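Local coordinates for protein post-proline cleaving enzyme (Rickettsia typhi, PDB 4HVT) that probably acts as a serine-type oligopeptidase of the prolyl oligopeptidase family, cleaving peptides on the carboxyl side of proline, at residues F67-K72 and F496-N501; S250-S255 and S403-E408; F298-F303 and A324-D329. All blocks are in the same frame, centred on the assembly; numbering follows the deposited sequence. Where two conformers were deposited one is given.

Contact 1: F67-K72 and F496-N501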
loop_
_atom_site.group_PDB
_atom_site.type_symbol
_atom_site.label_atom_id
_atom_site.label_comp_id
_atom_site.label_asym_id
_atom_site.label_seq_id
_atom_site.Cartn_x
_atom_site.Cartn_y
_atom_site.Cartn_z
ATOM N N PHE A 67 5.273 15.787 -12.295
ATOM C CA PHE A 67 5.335 15.817 -10.849
ATOM C C PHE A 67 5.083 17.208 -10.295
ATOM O O PHE A 67 4.486 17.351 -9.210
ATOM C CB PHE A 67 6.690 15.306 -10.321
ATOM C CG PHE A 67 6.757 13.836 -10.080
ATOM C CD1 PHE A 67 6.680 12.929 -11.117
ATOM C CD2 PHE A 67 7.011 13.356 -8.817
ATOM C CE1 PHE A 67 6.803 11.563 -10.888
ATOM C CE2 PHE A 67 7.115 11.993 -8.588
ATOM C CZ PHE A 67 7.016 11.103 -9.630
ATOM N N TYR A 68 5.504 18.240 -11.040
ATOM C CA TYR A 68 5.378 19.625 -10.559
ATOM C C TYR A 68 4.255 20.356 -11.271
ATOM O O TYR A 68 4.209 21.582 -11.273
ATOM C CB TYR A 68 6.706 20.385 -10.722
ATOM C CG TYR A 68 7.892 19.645 -10.115
ATOM C CD1 TYR A 68 7.757 18.907 -8.932
ATOM C CD2 TYR A 68 9.154 19.688 -10.724
ATOM C CE1 TYR A 68 8.830 18.220 -8.391
ATOM C CE2 TYR A 68 10.248 19.014 -10.173
ATOM C CZ TYR A 68 10.076 18.256 -9.019
ATOM O OH TYR A 68 11.158 17.590 -8.437
ATOM N N ASP A 69 3.367 19.608 -11.910
ATOM C CA ASP A 69 2.259 20.214 -12.656
ATOM C C ASP A 69 1.239 20.849 -11.700
ATOM O O ASP A 69 0.670 20.192 -10.835
ATOM C CB ASP A 69 1.627 19.129 -13.540
ATOM C CG ASP A 69 0.596 19.651 -14.509
ATOM O OD1 ASP A 69 0.438 20.869 -14.618
ATOM O OD2 ASP A 69 -0.039 18.788 -15.168
ATOM N N GLN A 70 0.991 22.149 -11.873
ATOM C CA GLN A 70 -0.080 22.781 -11.112
ATOM C C GLN A 70 -1.472 22.249 -11.527
ATOM O O GLN A 70 -2.450 22.495 -10.837
ATOM C CB GLN A 70 -0.024 24.314 -11.279
ATOM C CG GLN A 70 1.181 24.967 -10.614
ATOM C CD GLN A 70 1.259 24.678 -9.134
ATOM O OE1 GLN A 70 0.343 25.013 -8.385
ATOM N NE2 GLN A 70 2.345 24.029 -8.693
ATOM N N ARG A 71 -1.573 21.524 -12.635
ATOM C CA ARG A 71 -2.863 20.931 -13.026
ATOM C C ARG A 71 -3.068 19.513 -12.496
ATOM O O ARG A 71 -4.030 18.881 -12.853
ATOM C CB ARG A 71 -3.079 20.987 -14.550
ATOM C CG ARG A 71 -2.985 22.374 -15.172
ATOM C CD ARG A 71 -2.887 22.265 -16.714
ATOM N NE ARG A 71 -1.903 21.219 -16.929
ATOM C CZ ARG A 71 -1.612 20.561 -18.049
ATOM N NH1 ARG A 71 -2.148 20.872 -19.254
ATOM N NH2 ARG A 71 -0.674 19.602 -17.942
ATOM N N LYS A 72 -2.188 19.009 -11.629
ATOM C CA LYS A 72 -2.472 17.699 -10.933
ATOM C C LYS A 72 -3.809 17.729 -10.215
ATOM O O LYS A 72 -4.214 18.778 -9.683
ATOM C CB LYS A 72 -1.399 17.350 -9.896
ATOM C CG LYS A 72 -0.052 17.022 -10.468
ATOM C CD LYS A 72 0.896 16.478 -9.385
ATOM C CE LYS A 72 1.277 17.498 -8.345
ATOM N NZ LYS A 72 2.316 16.948 -7.402
ATOM N N PHE A 496 -5.113 4.183 -13.435
ATOM C CA PHE A 496 -4.550 5.141 -14.367
ATOM C C PHE A 496 -3.241 5.641 -13.806
ATOM O O PHE A 496 -3.204 6.175 -12.691
ATOM C CB PHE A 496 -5.509 6.359 -14.548
ATOM C CG PHE A 496 -5.045 7.335 -15.598
ATOM C CD1 PHE A 496 -4.203 8.400 -15.270
ATOM C CD2 PHE A 496 -5.400 7.148 -16.905
ATOM C CE1 PHE A 496 -3.782 9.300 -16.218
ATOM C CE2 PHE A 496 -4.992 8.048 -17.875
ATOM C CZ PHE A 496 -4.163 9.100 -17.535
ATOM N N SER A 497 -2.148 5.416 -14.531
ATOM C CA SER A 497 -0.852 5.996 -14.186
ATOM C C SER A 497 -0.443 7.050 -15.179
ATOM O O SER A 497 -0.077 6.735 -16.317
ATOM C CB SER A 497 0.226 4.915 -14.144
ATOM O OG SER A 497 1.509 5.522 -13.911
ATOM N N ARG A 498 -0.448 8.292 -14.728
ATOM C CA ARG A 498 -0.045 9.382 -15.560
ATOM C C ARG A 498 1.413 9.228 -16.002
ATOM O O ARG A 498 1.746 9.457 -17.162
ATOM C CB ARG A 498 -0.259 10.682 -14.812
ATOM C CG ARG A 498 -0.242 11.839 -15.720
ATOM C CD ARG A 498 -0.718 13.091 -15.031
ATOM N NE ARG A 498 -0.250 14.159 -15.867
ATOM C CZ ARG A 498 -0.089 15.410 -15.483
ATOM N NH1 ARG A 498 -0.425 15.779 -14.263
ATOM N NH2 ARG A 498 0.363 16.287 -16.363
ATOM N N ILE A 499 2.290 8.830 -15.081
ATOM C CA ILE A 499 3.689 8.734 -15.438
ATOM C C ILE A 499 3.905 7.652 -16.511
ATOM O O ILE A 499 4.596 7.867 -17.494
ATOM C CB ILE A 499 4.596 8.419 -14.223
ATOM C CG1 ILE A 499 4.558 9.542 -13.178
ATOM C CG2 ILE A 499 6.019 8.216 -14.713
ATOM C CD1 ILE A 499 5.361 10.769 -13.577
ATOM N N LYS A 500 3.373 6.462 -16.293
ATOM C CA LYS A 500 3.584 5.384 -17.253
ATOM C C LYS A 500 2.933 5.728 -18.588
ATOM O O LYS A 500 3.514 5.549 -19.640
ATOM C CB LYS A 500 3.037 4.045 -16.714
ATOM N N ASN A 501 1.699 6.252 -18.551
ATOM C CA ASN A 501 1.024 6.568 -19.792
ATOM C C ASN A 501 1.722 7.651 -20.596
ATOM O O ASN A 501 1.830 7.566 -21.819
ATOM C CB ASN A 501 -0.429 7.010 -19.526
ATOM C CG ASN A 501 -1.335 5.839 -19.163
ATOM O OD1 ASN A 501 -1.015 4.679 -19.444
ATOM N ND2 ASN A 501 -2.424 6.122 -18.482
#
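Arg498 and Asp69 meet at about a right angle, the arginine arriving as a long straight arm and the aspartate as a short crosspiece. The first torsion of Arg498 sets CG anti to the backbone N (chi1 -163°), and the chain stays extended as far as NE. Its NH2 donates to Asp69 OD2 at 2.8 Å, on the anti side of the carboxylate. NH1 adds a weak bond to the same OD2 at 3.2 Å. On the syn side, Arg71 NH2 reaches Asp69 OD2 at 3.0 Å, and both NH2 donors come from the same face of the carboxylate plane. The two guanidinium groups are thereby held with their NH2 atoms only 3.8 Å apart, a repulsion that the shared negative charge probably offsets. Asp69 suits the place because its short side chain also folds back on its own loop: OD1 accepts from Arg71 N at 2.9 Å, from above the carboxylate plane, making an Asx turn. Glu502 takes NE of Arg498, and Tyr440 adds a cation-pi contact. Beside this polar cluster, Lys72 CG lies 4.0 Å from Arg498 NH1, at the guanidinium edge, while Lys72 NZ turns away to Phe67 O and Met88 O. The apolar margin is formed by Phe67 and Ile499, which cross at about a right angle, with Ile499 CG1 3.8 Å from Phe67 CE1. Asp69, Arg71 and Arg498 thus form a salt-bridge network built on an Asx turn and flanked by the Phe67-Ile499 contact, joining the chain that leaves helix 56-67 to the start of helix 498-505 in the alpha/beta-hydrolase domain.

Contact 2: S250-S255 and S403-E408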
loop_
_atom_site.group_PDB
_atom_site.type_symbol
_atom_site.label_atom_id
_atom_site.label_comp_id
_atom_site.label_asym_id
_atom_site.label_seq_id
_atom_site.Cartn_x
_atom_site.Cartn_y
_atom_site.Cartn_z
ATOM N N SER A 250 -18.749 3.890 13.914
ATOM C CA SER A 250 -18.643 5.329 13.717
ATOM C C SER A 250 -18.748 6.036 15.082
ATOM O O SER A 250 -19.543 5.636 15.862
ATOM C CB SER A 250 -19.842 5.792 12.868
ATOM O OG SER A 250 -19.892 7.215 12.823
ATOM N N ASP A 251 -17.973 7.091 15.334
ATOM C CA ASP A 251 -18.105 7.921 16.514
ATOM C C ASP A 251 -19.559 8.417 16.658
ATOM O O ASP A 251 -19.997 8.718 17.735
ATOM C CB ASP A 251 -17.211 9.143 16.463
ATOM C CG ASP A 251 -15.761 8.852 16.815
ATOM O OD1 ASP A 251 -15.534 8.121 17.790
ATOM O OD2 ASP A 251 -14.852 9.395 16.161
ATOM N N THR A 252 -20.291 8.552 15.537
ATOM C CA THR A 252 -21.657 9.057 15.664
ATOM C C THR A 252 -22.591 8.046 16.321
ATOM O O THR A 252 -23.707 8.415 16.746
ATOM C CB THR A 252 -22.320 9.452 14.316
ATOM O OG1 THR A 252 -22.387 8.295 13.472
ATOM C CG2 THR A 252 -21.536 10.535 13.616
ATOM N N ILE A 253 -22.172 6.796 16.382
ATOM C CA ILE A 253 -22.909 5.729 17.032
ATOM C C ILE A 253 -22.290 5.421 18.396
ATOM O O ILE A 253 -23.027 5.280 19.378
ATOM C CB ILE A 253 -22.883 4.500 16.127
ATOM C CG1 ILE A 253 -23.287 4.893 14.677
ATOM C CG2 ILE A 253 -23.753 3.395 16.684
ATOM C CD1 ILE A 253 -24.729 5.311 14.491
ATOM N N SER A 254 -20.967 5.235 18.421
ATOM C CA SER A 254 -20.252 5.062 19.689
ATOM C C SER A 254 -18.856 5.625 19.574
ATOM O O SER A 254 -18.120 5.288 18.651
ATOM C CB SER A 254 -20.118 3.607 20.091
ATOM O OG SER A 254 -19.353 3.454 21.306
ATOM N N SER A 255 -18.469 6.404 20.574
ATOM C CA SER A 255 -17.077 6.857 20.689
ATOM C C SER A 255 -16.296 6.051 21.753
ATOM O O SER A 255 -15.105 6.260 21.969
ATOM C CB SER A 255 -17.065 8.382 20.937
ATOM O OG SER A 255 -17.820 8.747 22.106
ATOM N N SER A 403 -15.337 8.568 2.463
ATOM C CA SER A 403 -16.639 8.868 3.085
ATOM C C SER A 403 -16.560 8.565 4.559
ATOM O O SER A 403 -15.628 7.871 5.010
ATOM C CB SER A 403 -17.787 8.070 2.471
ATOM O OG SER A 403 -17.712 6.684 2.840
ATOM N N TYR A 404 -17.539 9.098 5.259
ATOM C CA TYR A 404 -17.720 8.850 6.717
ATOM C C TYR A 404 -19.188 8.726 7.024
ATOM O O TYR A 404 -20.045 9.387 6.428
ATOM C CB TYR A 404 -17.233 10.025 7.551
ATOM C CG TYR A 404 -15.820 10.469 7.389
ATOM C CD1 TYR A 404 -14.811 9.907 8.104
ATOM C CD2 TYR A 404 -15.534 11.542 6.571
ATOM C CE1 TYR A 404 -13.502 10.360 7.993
ATOM C CE2 TYR A 404 -14.243 12.001 6.435
ATOM C CZ TYR A 404 -13.243 11.421 7.143
ATOM O OH TYR A 404 -11.945 11.880 7.016
ATOM N N GLU A 405 -19.518 7.877 7.974
ATOM C CA GLU A 405 -20.919 7.754 8.371
ATOM C C GLU A 405 -21.438 9.090 8.917
ATOM O O GLU A 405 -22.635 9.304 8.931
ATOM C CB GLU A 405 -21.082 6.620 9.417
ATOM C CG GLU A 405 -22.515 6.239 9.689
ATOM C CD GLU A 405 -22.685 4.937 10.462
ATOM O OE1 GLU A 405 -21.685 4.202 10.663
ATOM O OE2 GLU A 405 -23.843 4.716 10.887
ATOM N N GLU A 406 -20.570 9.964 9.392
ATOM C CA GLU A 406 -21.019 11.265 9.903
ATOM C C GLU A 406 -21.573 12.147 8.755
ATOM O O GLU A 406 -22.398 13.019 8.987
ATOM C CB GLU A 406 -19.925 12.018 10.625
ATOM C CG GLU A 406 -20.495 13.294 11.240
ATOM C CD GLU A 406 -19.638 13.927 12.289
ATOM O OE1 GLU A 406 -18.702 13.271 12.777
ATOM O OE2 GLU A 406 -19.932 15.097 12.606
ATOM N N GLU A 407 -21.125 11.916 7.535
ATOM C CA GLU A 407 -21.405 12.780 6.395
ATOM C C GLU A 407 -22.406 12.118 5.424
ATOM O O GLU A 407 -22.261 10.944 5.039
ATOM C CB GLU A 407 -20.084 13.074 5.643
ATOM C CG GLU A 407 -19.082 13.882 6.440
ATOM C CD GLU A 407 -19.493 15.329 6.653
ATOM O OE1 GLU A 407 -20.325 15.876 5.883
ATOM O OE2 GLU A 407 -18.969 15.927 7.603
ATOM N N GLU A 408 -23.404 12.885 4.974
ATOM C CA GLU A 408 -24.285 12.451 3.883
ATOM C C GLU A 408 -23.582 12.386 2.507
ATOM O O GLU A 408 -23.914 11.533 1.737
ATOM C CB GLU A 408 -25.483 13.408 3.752
ATOM C CG GLU A 408 -26.395 13.235 4.962
ATOM C CD GLU A 408 -27.516 14.226 5.057
ATOM O OE1 GLU A 408 -27.353 15.367 4.575
ATOM O OE2 GLU A 408 -28.562 13.850 5.646
HETATM O O HOH W 1 -21.154 2.533 12.666
HETATM O O HOH W 2 -18.182 8.911 11.016
#
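The flat carboxylate of Glu405 has Ser250 and Ile253 on one side of its plane and Phe298 CA obliquely on the other, with Lys299 N (at OE2) and a water (at OE1) near the plane at its edge. Ser250 CB lies 3.3 Å from Glu405 OE1, and Ile253 CD1 comes within 3.8 Å of Glu405 OE2. The Ile253 and Glu405 side chains cross at about a right angle. Glutamate is long enough to reach past the serine: with CG anti to the backbone N (chi1 -169°) and an extended chain, it carries OE2 to the backbone N of Lys299, its hydrogen-bond donor. OE1 of Glu405 accepts from the water at 2.7 Å, which accepts from Ser250 N at 3.0 Å. Both segments are loops joining the first and second strands of a blade in the seven-bladed beta-propeller, one in the fourth blade and the other in the last. The first strand of each blade is normally the innermost, so such loops can approach one another near the propeller axis. The carboxylate of the next residue, Glu406, has Thr252 CG2 to one side of its plane, 4.0 Å from OE1. This methyl also touches the aliphatic part of the glutamate, 3.7 Å from Glu406 CB. Thr252 OG1, on another branch, shares a hydrogen bond with Ser250 OG at 2.8 Å. A second water links Ser250 OG to Glu406 N, the latter bond being weak.

Contact 3: F298-F303 and A324-D329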
loop_
_atom_site.group_PDB
_atom_site.type_symbol
_atom_site.label_atom_id
_atom_site.label_comp_id
_atom_site.label_asym_id
_atom_site.label_seq_id
_atom_site.Cartn_x
_atom_site.Cartn_y
_atom_site.Cartn_z
ATOM N N PHE A 298 -21.903 0.107 10.083
ATOM C CA PHE A 298 -23.008 0.975 9.776
ATOM C C PHE A 298 -23.960 0.856 10.954
ATOM O O PHE A 298 -24.412 -0.253 11.287
ATOM C CB PHE A 298 -23.715 0.540 8.520
ATOM C CG PHE A 298 -24.818 1.485 8.088
ATOM C CD1 PHE A 298 -24.521 2.789 7.742
ATOM C CD2 PHE A 298 -26.157 1.080 8.096
ATOM C CE1 PHE A 298 -25.546 3.659 7.350
ATOM C CE2 PHE A 298 -27.183 1.952 7.714
ATOM C CZ PHE A 298 -26.871 3.229 7.323
ATOM N N LYS A 299 -24.302 1.985 11.557
ATOM C CA LYS A 299 -25.087 1.974 12.789
ATOM C C LYS A 299 -24.397 1.005 13.765
ATOM O O LYS A 299 -23.194 1.047 13.898
ATOM C CB LYS A 299 -26.581 1.659 12.530
ATOM C CG LYS A 299 -27.177 2.464 11.403
ATOM C CD LYS A 299 -27.186 3.883 11.646
ATOM C CE LYS A 299 -28.427 4.505 10.927
ATOM N NZ LYS A 299 -28.400 5.940 11.224
ATOM N N GLU A 300 -25.146 0.126 14.400
ATOM C CA GLU A 300 -24.572 -0.813 15.385
ATOM C C GLU A 300 -24.135 -2.156 14.768
ATOM O O GLU A 300 -23.808 -3.077 15.494
ATOM C CB GLU A 300 -25.611 -1.056 16.509
ATOM C CG GLU A 300 -25.816 0.199 17.344
ATOM C CD GLU A 300 -26.747 0.040 18.515
ATOM O OE1 GLU A 300 -27.088 -1.111 18.860
ATOM O OE2 GLU A 300 -27.172 1.099 19.098
ATOM N N TYR A 301 -24.033 -2.248 13.439
ATOM C CA TYR A 301 -23.665 -3.481 12.748
ATOM C C TYR A 301 -22.224 -3.401 12.221
ATOM O O TYR A 301 -21.813 -2.300 11.830
ATOM C CB TYR A 301 -24.632 -3.746 11.588
ATOM C CG TYR A 301 -25.997 -4.116 12.106
ATOM C CD1 TYR A 301 -26.849 -3.144 12.615
ATOM C CD2 TYR A 301 -26.387 -5.437 12.191
ATOM C CE1 TYR A 301 -28.057 -3.467 13.164
ATOM C CE2 TYR A 301 -27.609 -5.765 12.725
ATOM C CZ TYR A 301 -28.422 -4.781 13.234
ATOM O OH TYR A 301 -29.623 -5.094 13.822
ATOM N N VAL A 302 -21.517 -4.517 12.145
ATOM C CA VAL A 302 -20.154 -4.610 11.703
ATOM C C VAL A 302 -20.051 -5.619 10.582
ATOM O O VAL A 302 -20.839 -6.550 10.524
ATOM C CB VAL A 302 -19.188 -4.988 12.864
ATOM C CG1 VAL A 302 -19.006 -3.823 13.828
ATOM C CG2 VAL A 302 -19.717 -6.173 13.592
ATOM N N PHE A 303 -19.157 -5.342 9.639
ATOM C CA PHE A 303 -18.948 -6.162 8.445
ATOM C C PHE A 303 -17.640 -6.867 8.523
ATOM O O PHE A 303 -16.614 -6.227 8.756
ATOM C CB PHE A 303 -18.936 -5.290 7.198
ATOM C CG PHE A 303 -20.182 -4.447 7.033
ATOM C CD1 PHE A 303 -21.346 -5.052 6.737
ATOM C CD2 PHE A 303 -20.175 -3.072 7.245
ATOM C CE1 PHE A 303 -22.518 -4.353 6.611
ATOM C CE2 PHE A 303 -21.351 -2.363 7.144
ATOM C CZ PHE A 303 -22.533 -3.015 6.873
ATOM N N ALA A 324 -22.434 -9.656 7.941
ATOM C CA ALA A 324 -22.724 -8.579 8.804
ATOM C C ALA A 324 -23.399 -9.137 10.017
ATOM O O ALA A 324 -24.109 -10.156 9.946
ATOM C CB ALA A 324 -23.668 -7.620 8.133
ATOM N N LEU A 325 -23.162 -8.456 11.124
ATOM C CA LEU A 325 -23.813 -8.820 12.398
ATOM C C LEU A 325 -23.853 -7.616 13.321
ATOM O O LEU A 325 -23.052 -6.691 13.279
ATOM C CB LEU A 325 -23.148 -9.986 13.127
ATOM C CG LEU A 325 -21.697 -9.925 13.603
ATOM C CD1 LEU A 325 -21.342 -11.020 14.593
ATOM C CD2 LEU A 325 -20.657 -9.918 12.436
ATOM N N HIS A 326 -24.782 -7.658 14.225
ATOM C CA HIS A 326 -24.800 -6.663 15.305
ATOM C C HIS A 326 -23.562 -6.777 16.177
ATOM O O HIS A 326 -23.079 -7.904 16.453
ATOM C CB HIS A 326 -26.027 -6.833 16.202
ATOM C CG HIS A 326 -26.297 -5.635 17.059
ATOM N ND1 HIS A 326 -25.942 -5.545 18.391
ATOM C CD2 HIS A 326 -26.976 -4.494 16.779
ATOM C CE1 HIS A 326 -26.315 -4.373 18.868
ATOM N NE2 HIS A 326 -26.934 -3.704 17.900
ATOM N N PHE A 327 -22.998 -5.647 16.630
ATOM C CA PHE A 327 -21.674 -5.734 17.337
ATOM C C PHE A 327 -21.740 -6.587 18.605
ATOM O O PHE A 327 -20.784 -7.246 18.908
ATOM C CB PHE A 327 -21.066 -4.354 17.665
ATOM C CG PHE A 327 -21.714 -3.682 18.866
ATOM C CD1 PHE A 327 -22.857 -2.906 18.743
ATOM C CD2 PHE A 327 -21.153 -3.818 20.105
ATOM C CE1 PHE A 327 -23.477 -2.319 19.829
ATOM C CE2 PHE A 327 -21.746 -3.228 21.207
ATOM C CZ PHE A 327 -22.893 -2.495 21.090
ATOM N N THR A 328 -22.893 -6.646 19.250
ATOM C CA THR A 328 -23.056 -7.437 20.496
ATOM C C THR A 328 -22.887 -8.932 20.206
ATOM O O THR A 328 -22.411 -9.666 21.070
ATOM C CB THR A 328 -24.385 -7.219 21.207
ATOM O OG1 THR A 328 -25.469 -7.567 20.331
ATOM C CG2 THR A 328 -24.455 -5.773 21.655
ATOM N N ASP A 329 -23.229 -9.375 19.009
ATOM C CA ASP A 329 -23.075 -10.779 18.648
ATOM C C ASP A 329 -21.608 -11.153 18.457
ATOM O O ASP A 329 -21.284 -12.337 18.463
ATOM C CB ASP A 329 -23.862 -11.165 17.405
ATOM C CG ASP A 329 -25.324 -11.486 17.684
ATOM O OD1 ASP A 329 -25.725 -11.663 18.853
ATOM O OD2 ASP A 329 -26.043 -11.579 16.697
#
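Glu300 OE1 receives the N-H of His326 NE2 at 2.8 Å, a His-carboxylate bond that uses the anti lone pair of the oxygen. The oxygen sits in the imidazole plane, the two side chains lie side by side and point the same way, and carboxylate and ring planes are turned 61° apart. ND1 shares a hydrogen bond with Thr328 OG1, so the imidazole is held at both nitrogens. With CG anti to the backbone N (chi1 -164°), His326 brings CG, and with it the ring, alongside the extended Glu300 chain, where NE2 meets OE1. Another edge of the imidazole faces Tyr301: His326 CD2 stands over one face of the tyrosine ring, 3.8 Å from CZ, in a T-shaped pair with planes at 85°.

The backbones that carry these side chains pair as antiparallel strands. Val302 and Leu325 form the hydrogen-bonded pair, with Val302 N to Leu325 O at 2.9 Å and Leu325 N to Val302 O at 3.1 Å. Beyond it, Phe327 N bonds to Glu300 O at 2.9 Å. On one face, Val302 CG2 packs against Leu325 CD2 at 4.0 Å; on the other, Ala324 is small enough to lie beside the broad ring of Phe303, its CB 3.7 Å from CD1.

The type II' turn 298-301 leads from strand 293-298 into 301-305. The paired strands are the two central ones of a four-stranded propeller blade, between 293-298 and 341-344. Tyr301 and Phe303 extend to Trp384 of the following blade, where Glu382 takes the tyrosine hydroxyl.

From the N terminus the chain passes helix 56-67 and leaves segment 67-72 to enter the first propeller blade. At 250-255, in the fourth blade, contact 2 opens. The fifth blade follows, and contact 3 closes there within a short excursion, between 298-303 and 324-329. Contact 2 closes at 403-408 in the last blade, and contact 1 only at 496-501, in the hydrolase domain. The three loops are therefore nested, 3 inside 2 inside 1, and none cross. Contacts 2 and 3 touch, joining three blades, whereas contact 1 stands apart, its nearest atoms about 19 Å from contact 2, and ties the N-terminal region to the hydrolase domain.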